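Local structure of ribokinase, putative (Burkholderia thailandensis, 3B1N) at the interface of chains A and B. The protein is a nucleoside kinase of the PfkB (ribokinase-like) family, which transfers the terminal phosphate of ATP to the ribose of a nucleoside. Numbering follows the deposited sequence. Chains: chain A/B, Ribokinase, putative.

Contact 1: the interface of chains A and B. Residues chain A 31, 34; chain B 111, 192, 194-195.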
ATOM      1  N   HIS A  31      13.156  -9.633   4.814  1.00 15.73           N
ATOM      2  CA  HIS A  31      12.107  -8.832   4.268  1.00 14.32           C
ATOM      3  C   HIS A  31      11.812  -9.304   2.815  1.00 14.13           C
ATOM      4  O   HIS A  31      12.693  -9.271   1.959  1.00 13.33           O
ATOM      5  CB  HIS A  31      12.521  -7.354   4.320  1.00 15.96           C
ATOM      6  CG  HIS A  31      12.869  -6.863   5.700  1.00 16.16           C
ATOM      7  ND1 HIS A  31      14.129  -7.021   6.256  1.00 17.06           N
ATOM      8  CD2 HIS A  31      12.152  -6.158   6.616  1.00 18.48           C
ATOM      9  CE1 HIS A  31      14.171  -6.441   7.448  1.00 20.29           C
ATOM     10  NE2 HIS A  31      12.985  -5.892   7.679  1.00 21.22           N
ATOM     11  N   ASN A  34      10.294  -4.478   0.095  1.00 17.43           N
ATOM     12  CA  ASN A  34      10.245  -3.078   0.432  1.00 19.11           C
ATOM     13  C   ASN A  34      10.139  -2.362  -0.889  1.00 19.44           C
ATOM     14  O   ASN A  34      10.934  -2.600  -1.826  1.00 20.62           O
ATOM     15  CB  ASN A  34      11.533  -2.586   1.058  1.00 20.57           C
ATOM     16  CG  ASN A  34      11.739  -3.056   2.451  1.00 21.11           C
ATOM     17  OD1 ASN A  34      10.875  -3.655   3.121  1.00 26.41           O
ATOM     18  ND2 ASN A  34      12.920  -2.774   2.928  1.00 26.44           N
TER
ATOM     19  N   ASN B 111       7.511  -6.825   8.750  1.00 23.44           N
ATOM     20  CA  ASN B 111       8.194  -5.566   8.534  1.00 23.24           C
ATOM     21  C   ASN B 111       8.329  -5.351   7.016  1.00 22.33           C
ATOM     22  O   ASN B 111       9.160  -4.567   6.544  1.00 23.19           O
ATOM     23  CB  ASN B 111       9.593  -5.550   9.237  1.00 21.28           C
ATOM     24  CG  ASN B 111       9.549  -5.809  10.796  1.00 24.48           C
ATOM     25  OD1 ASN B 111      10.573  -5.627  11.459  1.00 21.57           O
ATOM     26  ND2 ASN B 111       8.402  -6.200  11.347  1.00 22.23           N
ATOM     27  N   ASN B 192      18.645  -2.333   5.513  1.00 14.61           N
ATOM     28  CA  ASN B 192      18.096  -3.638   5.866  1.00 13.70           C
ATOM     29  C   ASN B 192      18.522  -4.692   4.856  1.00 13.57           C
ATOM     30  O   ASN B 192      19.181  -4.366   3.870  1.00 14.57           O
ATOM     31  CB  ASN B 192      16.593  -3.645   6.127  1.00 12.28           C
ATOM     32  CG  ASN B 192      15.749  -3.505   4.886  1.00 13.78           C
ATOM     33  OD1 ASN B 192      16.083  -3.964   3.819  1.00 15.70           O
ATOM     34  ND2 ASN B 192      14.590  -2.885   5.066  1.00 18.28           N
ATOM     35  N   TYR B 194      17.007  -6.589   2.686  1.00 14.08           N
ATOM     36  CA  TYR B 194      16.388  -6.480   1.373  1.00 14.09           C
ATOM     37  C   TYR B 194      17.143  -5.410   0.585  1.00 14.97           C
ATOM     38  O   TYR B 194      17.538  -5.609  -0.582  1.00 13.99           O
ATOM     39  CB  TYR B 194      14.891  -6.151   1.516  1.00 12.95           C
ATOM     40  CG  TYR B 194      14.153  -5.918   0.206  1.00 12.98           C
ATOM     41  CD1 TYR B 194      14.178  -4.682  -0.396  1.00 12.67           C
ATOM     42  CD2 TYR B 194      13.459  -6.957  -0.399  1.00 12.98           C
ATOM     43  CE1 TYR B 194      13.500  -4.447  -1.618  1.00 16.56           C
ATOM     44  CE2 TYR B 194      12.784  -6.735  -1.591  1.00 12.86           C
ATOM     45  CZ  TYR B 194      12.805  -5.507  -2.176  1.00 15.09           C
ATOM     46  OH  TYR B 194      12.147  -5.329  -3.380  1.00 18.83           O
ATOM     47  N   GLU B 195      17.336  -4.247   1.209  1.00 14.09           N
ATOM     48  CA  GLU B 195      18.057  -3.175   0.557  1.00 14.98           C
ATOM     49  C   GLU B 195      19.503  -3.573   0.266  1.00 15.01           C
ATOM     50  O   GLU B 195      20.061  -3.179  -0.769  1.00 15.05           O
ATOM     51  CB  GLU B 195      18.005  -1.931   1.470  1.00 15.58           C
ATOM     52  CG  GLU B 195      16.581  -1.398   1.741  1.00 18.82           C
ATOM     53  CD  GLU B 195      16.489  -0.447   2.995  1.00 23.90           C
ATOM     54  OE1 GLU B 195      17.424  -0.303   3.894  1.00 21.96           O
ATOM     55  OE2 GLU B 195      15.425   0.229   3.045  1.00 25.64           O
TER
HETATM   56  O   HOH W   1      11.108  -2.296   5.863  1.00 27.38           O
HETATM   57  O   HOH W   2      12.037  -2.565  -4.540  1.00 35.68           O

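Contact 2: the interface of chains A and B. Residues chain A 22, 193-194, 221, 224; chain B 29-31.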
ATOM      1  N   ARG A  22       5.487  -8.436  -8.387  1.00 14.62           N
ATOM      2  CA  ARG A  22       6.135  -9.713  -8.595  1.00 17.05           C
ATOM      3  C   ARG A  22       7.652  -9.567  -8.869  1.00 17.17           C
ATOM      4  O   ARG A  22       8.460 -10.439  -8.504  1.00 18.49           O
ATOM      5  CB  ARG A  22       5.394 -10.424  -9.759  1.00 17.92           C
ATOM      6  CG  ARG A  22       5.358 -11.904  -9.708  1.00 19.44           C
ATOM      7  CD  ARG A  22       4.601 -12.387 -10.960  1.00 17.23           C
ATOM      8  NE  ARG A  22       3.189 -12.666 -10.705  1.00 18.59           N
ATOM      9  CZ  ARG A  22       2.710 -13.882 -10.469  1.00 15.57           C
ATOM     10  NH1 ARG A  22       3.542 -14.921 -10.379  1.00 17.91           N
ATOM     11  NH2 ARG A  22       1.410 -14.062 -10.280  1.00 17.96           N
ATOM     12  N   ASP A 193      -9.124 -14.984 -10.564  1.00  8.22           N
ATOM     13  CA  ASP A 193      -8.499 -16.303 -10.330  1.00  7.69           C
ATOM     14  C   ASP A 193      -7.974 -16.519  -8.897  1.00  8.17           C
ATOM     15  O   ASP A 193      -8.085 -17.625  -8.387  1.00  9.96           O
ATOM     16  CB  ASP A 193      -7.420 -16.623 -11.398  1.00  7.91           C
ATOM     17  CG  ASP A 193      -6.268 -15.601 -11.495  1.00  9.69           C
ATOM     18  OD1 ASP A 193      -6.160 -14.604 -10.722  1.00 12.03           O
ATOM     19  OD2 ASP A 193      -5.433 -15.921 -12.396  1.00 12.65           O
ATOM     20  N   TYR A 194      -7.492 -15.442  -8.281  1.00  7.56           N
ATOM     21  CA  TYR A 194      -7.004 -15.489  -6.906  1.00  8.43           C
ATOM     22  C   TYR A 194      -8.194 -15.750  -5.994  1.00  8.77           C
ATOM     23  O   TYR A 194      -8.148 -16.675  -5.117  1.00  9.19           O
ATOM     24  CB  TYR A 194      -6.317 -14.138  -6.621  1.00  8.56           C
ATOM     25  CG  TYR A 194      -5.731 -13.999  -5.247  1.00  8.11           C
ATOM     26  CD1 TYR A 194      -6.512 -13.645  -4.162  1.00  6.57           C
ATOM     27  CD2 TYR A 194      -4.390 -14.259  -5.063  1.00  7.39           C
ATOM     28  CE1 TYR A 194      -5.974 -13.499  -2.857  1.00  9.07           C
ATOM     29  CE2 TYR A 194      -3.827 -14.115  -3.768  1.00  8.42           C
ATOM     30  CZ  TYR A 194      -4.632 -13.764  -2.714  1.00  9.80           C
ATOM     31  OH  TYR A 194      -4.104 -13.645  -1.417  1.00 13.74           O
ATOM     32  N   ARG A 221      -9.053 -13.467 -15.382  1.00  7.37           N
ATOM     33  CA  ARG A 221      -7.649 -13.812 -15.342  1.00  7.50           C
ATOM     34  C   ARG A 221      -6.781 -12.695 -15.880  1.00  7.66           C
ATOM     35  O   ARG A 221      -5.782 -12.927 -16.552  1.00  8.09           O
ATOM     36  CB  ARG A 221      -7.454 -15.102 -16.169  1.00  8.24           C
ATOM     37  CG  ARG A 221      -8.254 -16.284 -15.585  1.00  9.86           C
ATOM     38  CD  ARG A 221      -8.015 -17.552 -16.438  1.00 13.07           C
ATOM     39  NE  ARG A 221      -8.989 -18.583 -16.095  1.00 13.55           N
ATOM     40  CZ  ARG A 221      -8.904 -19.421 -15.045  1.00 12.80           C
ATOM     41  NH1 ARG A 221      -7.870 -19.367 -14.195  1.00 12.83           N
ATOM     42  NH2 ARG A 221      -9.858 -20.358 -14.883  1.00 16.55           N
ATOM     43  N   HIS A 224      -4.914 -12.340 -19.285  1.00 10.12           N
ATOM     44  CA  HIS A 224      -5.180 -13.572 -20.000  0.50 10.70           C
ATOM     45  C   HIS A 224      -6.634 -13.807 -20.325  1.00 11.40           C
ATOM     46  O   HIS A 224      -6.995 -14.843 -20.917  1.00 13.78           O
ATOM     47  CB  HIS A 224      -4.551 -14.748 -19.272  0.50 10.41           C
ATOM     48  CG  HIS A 224      -3.070 -14.632 -19.156  0.50 12.71           C
ATOM     49  ND1 HIS A 224      -2.236 -14.679 -20.259  0.50 17.42           N
ATOM     50  CD2 HIS A 224      -2.272 -14.411 -18.087  0.50 17.11           C
ATOM     51  CE1 HIS A 224      -0.984 -14.527 -19.864  0.50 18.43           C
ATOM     52  NE2 HIS A 224      -0.978 -14.356 -18.553  0.50 18.50           N
TER
ATOM     53  N   GLN B  29      -1.264 -17.905  -9.764  1.00 12.71           N
ATOM     54  CA  GLN B  29      -2.422 -17.175 -10.277  1.00 11.77           C
ATOM     55  C   GLN B  29      -1.901 -15.972 -11.057  1.00 12.29           C
ATOM     56  O   GLN B  29      -0.765 -15.495 -10.863  1.00 11.85           O
ATOM     57  CB  GLN B  29      -3.296 -16.670  -9.109  1.00 11.11           C
ATOM     58  CG  GLN B  29      -3.712 -17.825  -8.172  1.00 12.97           C
ATOM     59  CD  GLN B  29      -4.512 -18.914  -8.883  1.00 15.24           C
ATOM     60  OE1 GLN B  29      -5.172 -18.691  -9.922  1.00 15.92           O
ATOM     61  NE2 GLN B  29      -4.471 -20.146  -8.297  1.00 19.02           N
ATOM     62  N   VAL B  30      -2.754 -15.398 -11.904  1.00  9.55           N
ATOM     63  CA  VAL B  30      -2.291 -14.144 -12.571  1.00  9.64           C
ATOM     64  C   VAL B  30      -2.188 -13.006 -11.545  1.00 10.32           C
ATOM     65  O   VAL B  30      -1.298 -12.133 -11.646  1.00 11.55           O
ATOM     66  CB  VAL B  30      -3.291 -13.776 -13.708  1.00 10.79           C
ATOM     67  CG1 VAL B  30      -2.973 -12.430 -14.340  1.00 11.49           C
ATOM     68  CG2 VAL B  30      -3.270 -14.873 -14.800  1.00 13.41           C
ATOM     69  N   HIS B  31      -3.139 -12.953 -10.631  1.00  9.33           N
ATOM     70  CA  HIS B  31      -3.077 -12.010  -9.509  1.00  9.50           C
ATOM     71  C   HIS B  31      -2.262 -12.698  -8.414  1.00  9.65           C
ATOM     72  O   HIS B  31      -2.717 -13.735  -7.870  1.00 10.86           O
ATOM     73  CB  HIS B  31      -4.494 -11.654  -9.000  1.00  9.81           C
ATOM     74  CG  HIS B  31      -5.404 -11.121 -10.061  1.00  9.41           C
ATOM     75  ND1 HIS B  31      -6.093 -11.927 -10.959  1.00  9.83           N
ATOM     76  CD2 HIS B  31      -5.712  -9.841 -10.385  1.00 12.61           C
ATOM     77  CE1 HIS B  31      -6.777 -11.153 -11.801  1.00 10.63           C
ATOM     78  NE2 HIS B  31      -6.540  -9.881 -11.484  1.00 10.47           N
TER
HETATM   79  O   HOH W   3       0.873 -10.782 -10.591  1.00 10.42           O

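Contact 3: the interface of chains A and B. Residues chain A 24, 26, 29, 31-33; chain B 194, 197-198.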
ATOM      1  N   HIS A  24       9.621  -7.493  -7.556  1.00 16.46           N
ATOM      2  CA  HIS A  24      10.251  -6.839  -6.400  1.00 16.46           C
ATOM      3  C   HIS A  24      10.203  -7.712  -5.157  1.00 16.71           C
ATOM      4  O   HIS A  24      10.638  -7.273  -4.095  1.00 18.10           O
ATOM      5  CB  HIS A  24       9.642  -5.460  -6.177  1.00 14.79           C
ATOM      6  CG  HIS A  24       9.864  -4.552  -7.349  1.00 17.69           C
ATOM      7  ND1 HIS A  24      11.032  -3.831  -7.534  1.00 21.15           N
ATOM      8  CD2 HIS A  24       9.124  -4.359  -8.465  1.00 16.99           C
ATOM      9  CE1 HIS A  24      10.960  -3.177  -8.686  1.00 21.57           C
ATOM     10  NE2 HIS A  24       9.804  -3.469  -9.261  1.00 19.54           N
ATOM     11  N   LEU A  26      11.508 -10.751  -2.899  1.00 18.78           N
ATOM     12  CA  LEU A  26      12.750 -11.502  -2.715  1.00 18.70           C
ATOM     13  C   LEU A  26      12.535 -12.465  -1.559  1.00 19.73           C
ATOM     14  O   LEU A  26      12.835 -12.135  -0.384  1.00 18.97           O
ATOM     15  CB  LEU A  26      13.920 -10.533  -2.428  1.00 18.08           C
ATOM     16  CG  LEU A  26      14.360  -9.607  -3.561  1.00 21.04           C
ATOM     17  CD1 LEU A  26      15.490  -8.738  -3.014  1.00 23.74           C
ATOM     18  CD2 LEU A  26      14.790 -10.369  -4.826  1.00 23.59           C
ATOM     19  N   GLN A  29      15.235 -13.224   1.231  1.00 20.59           N
ATOM     20  CA  GLN A  29      15.624 -12.257   2.259  1.00 19.18           C
ATOM     21  C   GLN A  29      14.682 -12.337   3.472  1.00 19.37           C
ATOM     22  O   GLN A  29      13.629 -12.974   3.388  1.00 19.46           O
ATOM     23  CB  GLN A  29      15.618 -10.849   1.687  1.00 19.41           C
ATOM     24  CG  GLN A  29      16.458 -10.680   0.422  1.00 19.35           C
ATOM     25  CD  GLN A  29      17.909 -11.027   0.652  1.00 23.18           C
ATOM     26  OE1 GLN A  29      18.467 -10.817   1.749  1.00 24.60           O
ATOM     27  NE2 GLN A  29      18.519 -11.580  -0.363  1.00 21.46           N
ATOM     28  N   HIS A  31      13.156  -9.633   4.814  1.00 15.73           N
ATOM     29  CA  HIS A  31      12.107  -8.832   4.268  1.00 14.32           C
ATOM     30  C   HIS A  31      11.812  -9.304   2.815  1.00 14.13           C
ATOM     31  O   HIS A  31      12.693  -9.271   1.959  1.00 13.33           O
ATOM     32  CB  HIS A  31      12.521  -7.354   4.320  1.00 15.96           C
ATOM     33  CG  HIS A  31      12.869  -6.863   5.700  1.00 16.16           C
ATOM     34  ND1 HIS A  31      14.129  -7.021   6.256  1.00 17.06           N
ATOM     35  CD2 HIS A  31      12.152  -6.158   6.616  1.00 18.48           C
ATOM     36  CE1 HIS A  31      14.171  -6.441   7.448  1.00 20.29           C
ATOM     37  NE2 HIS A  31      12.985  -5.892   7.679  1.00 21.22           N
ATOM     38  N   LEU A  32      10.567  -9.726   2.580  1.00 13.55           N
ATOM     39  CA  LEU A  32      10.034 -10.131   1.274  1.00 13.97           C
ATOM     40  C   LEU A  32      10.022  -8.966   0.278  1.00 14.09           C
ATOM     41  O   LEU A  32      10.386  -9.137  -0.917  1.00 14.67           O
ATOM     42  CB  LEU A  32       8.587 -10.673   1.424  1.00 14.14           C
ATOM     43  CG  LEU A  32       7.939 -11.142   0.090  1.00 14.02           C
ATOM     44  CD1 LEU A  32       8.630 -12.390  -0.405  1.00 15.56           C
ATOM     45  CD2 LEU A  32       6.435 -11.349   0.200  1.00 15.98           C
ATOM     46  N   ILE A  33       9.602  -7.804   0.769  1.00 15.53           N
ATOM     47  CA  ILE A  33       9.406  -6.677  -0.128  1.00 15.25           C
ATOM     48  C   ILE A  33       9.456  -5.371   0.631  1.00 15.85           C
ATOM     49  O   ILE A  33       8.877  -5.216   1.717  1.00 15.44           O
ATOM     50  CB  ILE A  33       8.123  -6.819  -1.002  1.00 15.19           C
ATOM     51  CG1 ILE A  33       8.056  -5.649  -1.999  1.00 15.64           C
ATOM     52  CG2 ILE A  33       6.879  -6.849  -0.139  1.00 17.43           C
ATOM     53  CD1 ILE A  33       7.047  -5.781  -3.127  1.00 16.38           C
TER
ATOM     54  N   TYR B 194      17.007  -6.589   2.686  1.00 14.08           N
ATOM     55  CA  TYR B 194      16.388  -6.480   1.373  1.00 14.09           C
ATOM     56  C   TYR B 194      17.143  -5.410   0.585  1.00 14.97           C
ATOM     57  O   TYR B 194      17.538  -5.609  -0.582  1.00 13.99           O
ATOM     58  CB  TYR B 194      14.891  -6.151   1.516  1.00 12.95           C
ATOM     59  CG  TYR B 194      14.153  -5.918   0.206  1.00 12.98           C
ATOM     60  CD1 TYR B 194      14.178  -4.682  -0.396  1.00 12.67           C
ATOM     61  CD2 TYR B 194      13.459  -6.957  -0.399  1.00 12.98           C
ATOM     62  CE1 TYR B 194      13.500  -4.447  -1.618  1.00 16.56           C
ATOM     63  CE2 TYR B 194      12.784  -6.735  -1.591  1.00 12.86           C
ATOM     64  CZ  TYR B 194      12.805  -5.507  -2.176  1.00 15.09           C
ATOM     65  OH  TYR B 194      12.147  -5.329  -3.380  1.00 18.83           O
ATOM     66  N   LYS B 197      20.654  -6.455  -0.496  1.00 16.19           N
ATOM     67  CA  LYS B 197      20.627  -7.243  -1.743  1.00 17.34           C
ATOM     68  C   LYS B 197      20.530  -6.345  -2.989  1.00 17.65           C
ATOM     69  O   LYS B 197      21.264  -6.532  -3.978  1.00 17.76           O
ATOM     70  CB  LYS B 197      19.530  -8.309  -1.710  1.00 18.25           C
ATOM     71  CG  LYS B 197      19.423  -9.133  -3.008  1.00 19.79           C
ATOM     72  CD  LYS B 197      20.719  -9.958  -3.201  1.00 23.29           C
ATOM     73  CE  LYS B 197      20.643 -10.813  -4.491  1.00 28.10           C
ATOM     74  NZ  LYS B 197      21.536 -11.973  -4.295  1.00 32.74           N
ATOM     75  N   LEU B 198      19.658  -5.345  -2.929  1.00 17.03           N
ATOM     76  CA  LEU B 198      19.500  -4.424  -4.039  1.00 18.25           C
ATOM     77  C   LEU B 198      20.764  -3.604  -4.253  1.00 18.28           C
ATOM     78  O   LEU B 198      21.109  -3.297  -5.405  1.00 18.73           O
ATOM     79  CB  LEU B 198      18.285  -3.515  -3.795  1.00 18.68           C
ATOM     80  CG  LEU B 198      16.916  -3.898  -4.352  1.00 23.88           C
ATOM     81  CD1 LEU B 198      16.567  -5.338  -4.100  1.00 26.16           C
ATOM     82  CD2 LEU B 198      15.899  -2.980  -3.762  1.00 20.85           C
TER
HETATM   83  O   HOH W   4      13.208  -4.327  -5.773  1.00 31.11           O

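Contact 1: the interface of chains A and B
A:Asn34 and B:Asn192 meet amide to amide, B:Asn192 and B:Glu195 being the ends of the NXXE motif of the PfkB (ribokinase) family. A:His31, B:Asn111 and B:Asn192 all belong to ADP-binding positions, so chain A borders the nucleotide site of chain B. The two carboxamides come from opposite directions, planes 58° apart, with A:Asn34 ND2 modelled 2.7 Å from B:Asn192 ND2. Two amide nitrogens cannot bond each other in this way. B:Asn192 OD1 is held by the backbone N of B:Glu195 (2.9 Å), so the A:Asn34 amide is probably the one to be turned over, putting an acceptor beside B:Asn192 ND2. B:Glu195 OE1 in turn takes the backbone N of B:Asn192 at 2.9 Å. The A:His31 ring stacks over the B:Asn192 amide, planes 15° apart; chi1 of 73° puts that amide between its backbone N and carbonyl carbon, under the ring. At the ring edge, A:His31 CD2 comes 3.4 Å from B:Asn111 O. The backbone N of A:Asn34 sits over the centre of the B:Tyr194 ring. One water links the amide end modelled as A:Asn34 OD1, a donating nitrogen after a flip, to B:Asn111 O; another joins A:Asn34 O to B:Tyr194 OH.

Contact 2: the interface of chains A and B
A:Asp193, the first residue of helix 193-203, grips the loop B:Gln29 to B:His31 through both carboxylate oxygens. A:Asp193 OD1 takes the imidazole N-H of B:His31 ND1 at 2.7 Å, a nearly straight bond that lies in the ring plane but reaches the carboxylate from above its own plane, the two planes standing 90° apart. A:Asp193 OD2 receives the backbone N of B:Val30 at 2.8 Å, on its syn side but tilted out of the carboxylate plane. Chi1 of 58° folds the carboxylate back over its own backbone, towards the loop. B:Val30 splits its two methyl groups: CG2 rests 3.5 Å from CD2 at the A:His224 ring, and CG1 touches the backbone O of A:Arg221 (3.6 Å). B:Gln29, bent at chi2 (-60°), slides past A:Asp193 in the opposite direction, its OE1 3.4 Å from the aspartate CB. The backbone O of B:Gln29 meets A:Arg22 NH2 at 2.7 Å, close to the carbonyl axis although the donor hydrogen points well aside. A:Arg22 NE reaches the backbone O of B:Val30 through a water. By fixing this loop on the partner, the site would hold B:His31, a residue that contacts ADP in a structure of this protein, beside the NXXE motif of chain A, of which A:Asp193 is itself an inner residue.

Contact 3: the interface of chains A and B
A:His24 closes the 3-10 helix 21-24 with phi -124° and psi 3°, and its backbone O points at B:Tyr194 on helix 193-203. B:Tyr194 OH donates to A:His24 O at 2.6 Å, in the carbonyl plane and on a lone pair, while that oxygen itself lies in the plane of the phenol ring. A water beside the bond, 2.8 Å from A:His24 ND1 and also touching the phenol oxygen, joins the imidazole to the same hydroxyl. With CG anti to the backbone N (chi1 176°), the tyrosine reaches away from its helix into the loop of chain A. There the ring is sandwiched: the backbone of A:Ile33 lies over the rim of one face, its CA 3.7 Å from B:Tyr194 CE2, and B:Leu198 CD1 covers the rim of the opposite face. A:Leu26 CD1 comes over the same face as B:Leu198, 3.7 Å from B:Tyr194 CE2. A:Leu26 CD1 also meets B:Leu198 CD1 (3.7 Å). Farther along, A:Gln29 lays its amide across the aliphatic stem of B:Lys197, with NE2 3.7 Å from CB. The site thus sits on the first turns of helix 193-203, against the segment of chain A that runs from the 3-10 helix 21-24 towards strand 34-38.

Contact 1 and contact 3 are neighbours, the centres of their C-alpha atoms about 5 Å apart, and share A:His31 and B:Tyr194. Contact 2 lies about 25 Å from contact 1 and about 22 Å from contact 3; His31 and Tyr194 recur there from the opposite chains. Throughout, the segment leading into strand 34-38, with its first residue in contact 1, lies on the start of helix 193-203 and, in contact 1, the strand end before it. The two-fold axis repeats each contact. Such reciprocity suggests a dimer in which each subunit borders its partner's nucleotide site, although the structure alone does not prove that it forms in solution.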